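Local coordinates for protein D-alanyl-lipoteichoic acid synthetase (Streptococcus pneumoniae, PDB 3BMA) that probably takes part in the D-alanylation of lipoteichoic acid during cell wall biogenesis, as a membrane-associated member of the DltD family, at residues Gly89-Gln92 with Met93-Gln96; Pro297-Asn300 with Lys301-Asp305. The protein carries 1 engineered substitution. One frame throughout, in Å; residues are numbered along the deposited sequence. Where two conformers were deposited one is given.

Contact 1. Residues Gly89-Gln92 with Met93-Gln96; sequences GMQQ and MLPQ
Met-93 folds back over the turn that precedes it, laying its side chain against Gly-89 and Met-90 of the preceding helix. With chi1 at 50°, CG sits between its own backbone N and carbonyl carbon, and the straight chain beyond carries the terminal methyl to both residues: Met-93 CE lies 3.8 Å from Gly-89 O and 4.0 Å from Met-90 CA. The same methyl is 4.5 Å from Met-90 CG, a loose apolar contact. The backbone makes a type I beta turn from Met-90 to Met-93, closed by Met-93 N donating to Met-90 O (2.8 Å). That donor stands above the carbonyl plane, 52° out of it. The turn links helix 83-90 to the short helix 94-97, which leads to strand 101-105 of the central parallel sheet. Leu-94 runs alongside Gln-91, both pointing the same way, while Leu-94 CD1 approaches Met-90 O at 3.2 Å. One water accepts from Leu-94 N and donates to Gln-91 O; a second joins Gln-92 O (2.8 Å) to Gln-96 NE2 (2.9 Å). The Gln-92 amide reaches away from the turn, OE1 to Lys-32 NZ and NE2 to Asp-128 OD2 and Lys-27 O, and Gln-91 NE2 returns to Tyr-87 O.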
ATOM      1  N   GLY C  89     -27.570   5.707  -1.426  1.00 26.80           N
ATOM      2  CA  GLY C  89     -27.776   6.001  -0.006  1.00 12.27           C
ATOM      3  C   GLY C  89     -27.849   4.751   0.857  1.00 21.30           C
ATOM      4  O   GLY C  89     -27.394   4.767   2.002  1.00 28.33           O
ATOM      5  N   MET C  90     -28.422   3.675   0.305  1.00 21.41           N
ATOM      6  CA  MET C  90     -28.556   2.381   0.997  1.00 22.01           C
ATOM      7  C   MET C  90     -27.202   1.745   1.298  1.00 25.70           C
ATOM      8  O   MET C  90     -27.042   1.115   2.337  1.00 30.16           O
ATOM      9  CB  MET C  90     -29.410   1.394   0.187  1.00 25.08           C
ATOM     10  CG  MET C  90     -30.916   1.664   0.185  1.00 27.95           C
ATOM     11  SD  MET C  90     -31.859   0.531  -0.876  1.00 16.43           S
ATOM     12  CE  MET C  90     -33.221   1.596  -1.307  1.00 14.74           C
ATOM     13  N   GLN C  91     -26.235   1.934   0.392  1.00 33.42           N
ATOM     14  CA  GLN C  91     -24.870   1.389   0.512  1.00 24.83           C
ATOM     15  C   GLN C  91     -24.137   1.812   1.791  1.00 25.82           C
ATOM     16  O   GLN C  91     -23.189   1.151   2.212  1.00 33.80           O
ATOM     17  CB  GLN C  91     -24.020   1.774  -0.710  1.00 30.61           C
ATOM     18  CG  GLN C  91     -24.631   1.450  -2.076  1.00 28.38           C
ATOM     19  CD  GLN C  91     -24.985  -0.016  -2.244  1.00 22.86           C
ATOM     20  OE1 GLN C  91     -24.176  -0.903  -1.972  1.00 33.10           O
ATOM     21  NE2 GLN C  91     -26.206  -0.275  -2.693  1.00 19.70           N
ATOM     22  N   GLN C  92     -24.588   2.911   2.393  1.00 30.87           N
ATOM     23  CA  GLN C  92     -24.058   3.417   3.658  1.00 30.31           C
ATOM     24  C   GLN C  92     -24.669   2.743   4.890  1.00 33.03           C
ATOM     25  O   GLN C  92     -24.154   2.893   6.000  1.00 39.05           O
ATOM     26  CB  GLN C  92     -24.323   4.918   3.769  1.00 27.23           C
ATOM     27  CG  GLN C  92     -23.623   5.791   2.753  1.00 26.50           C
ATOM     28  CD  GLN C  92     -24.084   7.222   2.861  1.00 23.40           C
ATOM     29  OE1 GLN C  92     -25.172   7.564   2.407  1.00 38.36           O
ATOM     30  NE2 GLN C  92     -23.265   8.067   3.471  1.00 26.18           N
ATOM     31  N   MET C  93     -25.774   2.025   4.699  1.00 32.38           N
ATOM     32  CA  MET C  93     -26.554   1.502   5.825  1.00 33.11           C
ATOM     33  C   MET C  93     -27.054   0.067   5.619  1.00 35.85           C
ATOM     34  O   MET C  93     -28.114  -0.303   6.125  1.00 36.41           O
ATOM     35  CB  MET C  93     -27.722   2.449   6.160  1.00 32.20           C
ATOM     36  CG  MET C  93     -28.582   2.851   4.968  1.00 31.92           C
ATOM     37  SD  MET C  93     -30.008   3.844   5.452  1.00 20.71           S
ATOM     38  CE  MET C  93     -30.698   4.217   3.857  1.00 24.48           C
ATOM     39  N   LEU C  94     -26.270  -0.734   4.897  1.00 34.95           N
ATOM     40  CA  LEU C  94     -26.579  -2.150   4.639  1.00 30.38           C
ATOM     41  C   LEU C  94     -26.871  -3.042   5.866  1.00 32.11           C
ATOM     42  O   LEU C  94     -27.845  -3.797   5.829  1.00 35.96           O
ATOM     43  CB  LEU C  94     -25.513  -2.790   3.731  1.00 34.84           C
ATOM     44  CG  LEU C  94     -25.827  -3.030   2.248  1.00 31.32           C
ATOM     45  CD1 LEU C  94     -26.762  -1.988   1.658  1.00 29.15           C
ATOM     46  CD2 LEU C  94     -24.551  -3.128   1.432  1.00 29.77           C
ATOM     47  N   PRO C  95     -26.049  -2.967   6.946  1.00 33.91           N
ATOM     48  CA  PRO C  95     -26.413  -3.785   8.114  1.00 35.30           C
ATOM     49  C   PRO C  95     -27.660  -3.286   8.858  1.00 36.49           C
ATOM     50  O   PRO C  95     -28.302  -4.060   9.573  1.00 37.17           O
ATOM     51  CB  PRO C  95     -25.180  -3.672   9.027  1.00 35.80           C
ATOM     52  CG  PRO C  95     -24.096  -3.090   8.177  1.00 36.19           C
ATOM     53  CD  PRO C  95     -24.799  -2.223   7.198  1.00 30.21           C
ATOM     54  N   GLN C  96     -27.990  -2.008   8.673  1.00 37.13           N
ATOM     55  CA  GLN C  96     -29.156  -1.378   9.301  1.00 35.75           C
ATOM     56  C   GLN C  96     -30.451  -1.665   8.537  1.00 37.76           C
ATOM     57  O   GLN C  96     -31.547  -1.384   9.030  1.00 39.50           O
ATOM     58  CB  GLN C  96     -28.945   0.136   9.420  1.00 35.04           C
ATOM     59  CG  GLN C  96     -28.046   0.578  10.576  1.00 24.64           C
ATOM     60  CD  GLN C  96     -26.575   0.259  10.364  1.00 36.74           C
ATOM     61  OE1 GLN C  96     -25.925  -0.316  11.237  1.00 35.86           O
ATOM     62  NE2 GLN C  96     -26.046   0.625   9.201  1.00 30.87           N
TER
HETATM   63  O   HOH W   1     -23.046  -0.434   4.568  1.00 50.89           O
HETATM   64  O   HOH W   2     -23.431   1.202   8.062  1.00 33.00           O

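Contact 2. Residues Pro297-Asn300 with Lys301-Asp305; sequences PPVN and KKWMD
Asn-300 ends an extended run of backbone, and the helix starts at the very next residue, Lys-301. The carbonyl oxygen of Asn-300 accepts from Met-304 N at 2.9 Å, the first i to i+4 bond of the new helix, with the donor tilted only 17° from the carbonyl plane. One residue further on, Asp-305 N repeats the pattern with Lys-301 O.

The side chain of Asn-300 then bends over the helix start. Because CG lies trans to the backbone N (chi1 -167°), the amide oxygen hangs above the first turn, where Asn-300 OD1 accepts from Trp-303 N at 3.1 Å; the bond is moderately bent, 146° at the hydrogen, and its donor is tilted from the amide plane. The other end of the amide, ND2, is held by Met-242 O, which fixes which way the group is turned. Under the cap, CB of Asn-300 rests 3.7 Å from CB of Trp-303. Val-299, one residue earlier, supplies the apolar contacts: Val-299 CG1 meets the indole at its edge, in the ring plane, 3.6 Å from Trp-303 CD1. Met-304 bends at chi3, bringing Met-304 CE within 3.8 Å of Val-299 CB. Tyr-314 of helix 311-326 touches Val-299 too, and Met-244, Gln-264 and Thr-349 touch the Trp-303 side chain.

The whole is a classic asparagine N-cap, built here where the chain leaves strand 291-296 of the central parallel sheet and enters helix 301-307, in a family assigned to the SGNH hydrolase clan.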
ATOM      1  N   PRO C 297     -48.641   6.767  -5.484  1.00 37.64           N
ATOM      2  CA  PRO C 297     -49.500   7.948  -5.365  1.00 38.17           C
ATOM      3  C   PRO C 297     -50.271   8.263  -6.648  1.00 42.16           C
ATOM      4  O   PRO C 297     -49.834   7.880  -7.741  1.00 39.83           O
ATOM      5  CB  PRO C 297     -48.502   9.086  -5.080  1.00 36.79           C
ATOM      6  CG  PRO C 297     -47.193   8.426  -4.810  1.00 42.79           C
ATOM      7  CD  PRO C 297     -47.226   7.155  -5.579  1.00 41.10           C
ATOM      8  N   PRO C 298     -51.428   8.941  -6.521  1.00 41.85           N
ATOM      9  CA  PRO C 298     -52.084   9.470  -7.705  1.00 44.75           C
ATOM     10  C   PRO C 298     -51.618  10.886  -8.057  1.00 48.66           C
ATOM     11  O   PRO C 298     -50.894  11.525  -7.285  1.00 46.66           O
ATOM     12  CB  PRO C 298     -53.548   9.510  -7.279  1.00 41.91           C
ATOM     13  CG  PRO C 298     -53.492   9.835  -5.828  1.00 38.75           C
ATOM     14  CD  PRO C 298     -52.219   9.205  -5.301  1.00 42.40           C
ATOM     15  N   VAL C 299     -52.029  11.357  -9.229  1.00 49.66           N
ATOM     16  CA  VAL C 299     -51.940  12.768  -9.574  1.00 51.62           C
ATOM     17  C   VAL C 299     -53.332  13.349  -9.306  1.00 49.95           C
ATOM     18  O   VAL C 299     -54.328  12.628  -9.400  1.00 51.22           O
ATOM     19  CB  VAL C 299     -51.470  12.963 -11.049  1.00 48.44           C
ATOM     20  CG1 VAL C 299     -51.570  14.415 -11.501  1.00 51.99           C
ATOM     21  CG2 VAL C 299     -50.038  12.486 -11.212  1.00 55.10           C
ATOM     22  N   ASN C 300     -53.386  14.619  -8.906  1.00 50.93           N
ATOM     23  CA  ASN C 300     -54.633  15.378  -8.792  1.00 50.93           C
ATOM     24  C   ASN C 300     -55.437  15.264 -10.097  1.00 52.12           C
ATOM     25  O   ASN C 300     -54.943  15.636 -11.166  1.00 54.40           O
ATOM     26  CB  ASN C 300     -54.300  16.840  -8.455  1.00 48.67           C
ATOM     27  CG  ASN C 300     -55.512  17.654  -8.016  1.00 43.14           C
ATOM     28  OD1 ASN C 300     -56.489  17.794  -8.749  1.00 45.06           O
ATOM     29  ND2 ASN C 300     -55.427  18.234  -6.824  1.00 42.66           N
ATOM     30  N   LYS C 301     -56.653  14.721  -9.999  1.00 55.52           N
ATOM     31  CA  LYS C 301     -57.499  14.446 -11.174  1.00 55.60           C
ATOM     32  C   LYS C 301     -58.000  15.720 -11.850  1.00 52.89           C
ATOM     33  O   LYS C 301     -58.062  15.787 -13.083  1.00 49.82           O
ATOM     34  CB  LYS C 301     -58.672  13.530 -10.803  1.00 55.14           C
ATOM     35  CG  LYS C 301     -59.541  13.070 -11.981  1.00 58.82           C
ATOM     36  CD  LYS C 301     -60.548  11.998 -11.573  1.00 60.64           C
ATOM     37  CE  LYS C 301     -60.105  10.595 -11.996  1.00 70.33           C
ATOM     38  NZ  LYS C 301     -58.861  10.115 -11.321  1.00 68.90           N
ATOM     39  N   LYS C 302     -58.338  16.722 -11.036  1.00 53.14           N
ATOM     40  CA  LYS C 302     -58.778  18.016 -11.555  0.50 56.61           C
ATOM     41  C   LYS C 302     -57.641  18.744 -12.263  1.00 58.85           C
ATOM     42  O   LYS C 302     -57.878  19.508 -13.205  1.00 60.57           O
ATOM     43  CB  LYS C 302     -59.384  18.887 -10.451  0.50 57.26           C
ATOM     44  CG  LYS C 302     -60.823  18.522 -10.109  0.50 59.45           C
ATOM     45  CD  LYS C 302     -61.497  19.590  -9.263  0.50 59.77           C
ATOM     46  CE  LYS C 302     -62.922  19.190  -8.915  0.50 62.07           C
ATOM     47  NZ  LYS C 302     -63.606  20.219  -8.086  0.50 61.41           N
ATOM     48  N   TRP C 303     -56.411  18.487 -11.818  1.00 57.39           N
ATOM     49  CA  TRP C 303     -55.218  19.006 -12.469  1.00 55.55           C
ATOM     50  C   TRP C 303     -54.948  18.273 -13.774  1.00 56.83           C
ATOM     51  O   TRP C 303     -54.643  18.903 -14.788  1.00 60.66           O
ATOM     52  CB  TRP C 303     -54.005  18.897 -11.544  1.00 55.26           C
ATOM     53  CG  TRP C 303     -52.679  18.961 -12.255  1.00 55.21           C
ATOM     54  CD1 TRP C 303     -51.797  17.934 -12.437  1.00 53.37           C
ATOM     55  CD2 TRP C 303     -52.097  20.108 -12.898  1.00 60.14           C
ATOM     56  NE1 TRP C 303     -50.698  18.368 -13.141  1.00 55.25           N
ATOM     57  CE2 TRP C 303     -50.856  19.697 -13.439  1.00 60.03           C
ATOM     58  CE3 TRP C 303     -52.502  21.441 -13.069  1.00 55.72           C
ATOM     59  CZ2 TRP C 303     -50.014  20.572 -14.139  1.00 56.32           C
ATOM     60  CZ3 TRP C 303     -51.666  22.309 -13.763  1.00 53.44           C
ATOM     61  CH2 TRP C 303     -50.435  21.869 -14.290  1.00 51.94           C
ATOM     62  N   MET C 304     -55.064  16.946 -13.742  1.00 57.67           N
ATOM     63  CA  MET C 304     -54.723  16.116 -14.895  1.00 58.86           C
ATOM     64  C   MET C 304     -55.747  16.224 -16.037  1.00 61.33           C
ATOM     65  O   MET C 304     -55.403  16.014 -17.201  1.00 63.23           O
ATOM     66  CB  MET C 304     -54.409  14.668 -14.470  1.00 60.00           C
ATOM     67  CG  MET C 304     -55.515  13.631 -14.599  1.00 59.66           C
ATOM     68  SD  MET C 304     -54.864  11.965 -14.287  1.00 54.90           S
ATOM     69  CE  MET C 304     -54.870  11.940 -12.513  1.00 50.47           C
ATOM     70  N   ASP C 305     -56.990  16.563 -15.690  1.00 63.66           N
ATOM     71  CA  ASP C 305     -58.023  16.890 -16.674  1.00 63.63           C
ATOM     72  C   ASP C 305     -57.714  18.225 -17.346  1.00 61.78           C
ATOM     73  O   ASP C 305     -57.912  18.378 -18.552  1.00 59.13           O
ATOM     74  CB  ASP C 305     -59.410  16.947 -16.021  1.00 66.34           C
ATOM     75  CG  ASP C 305     -59.968  15.568 -15.693  1.00 68.11           C
ATOM     76  OD1 ASP C 305     -59.493  14.561 -16.264  1.00 61.02           O
ATOM     77  OD2 ASP C 305     -60.897  15.496 -14.860  1.00 68.25           O
TER

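Both contacts are largely buried local joints within one chain, yet they lie on opposite sides of the chain's centre, about 35 Å apart between centres and about 16 Å between nearest atoms, without touching. They share no helix, though each lies close in sequence to a strand of the same parallel sheet: contact 1 comes ahead of 101-105, contact 2 follows its neighbour 291-296. Contact 1 redirects the chain from helix to helix, relying on one backbone hydrogen bond and water bridges with methionine and leucine packing. Contact 2 starts a helix, and a side-chain amide does the capping. Surface character enters through Leu-94 and Gln-96 in the first, through the two lysines in the second.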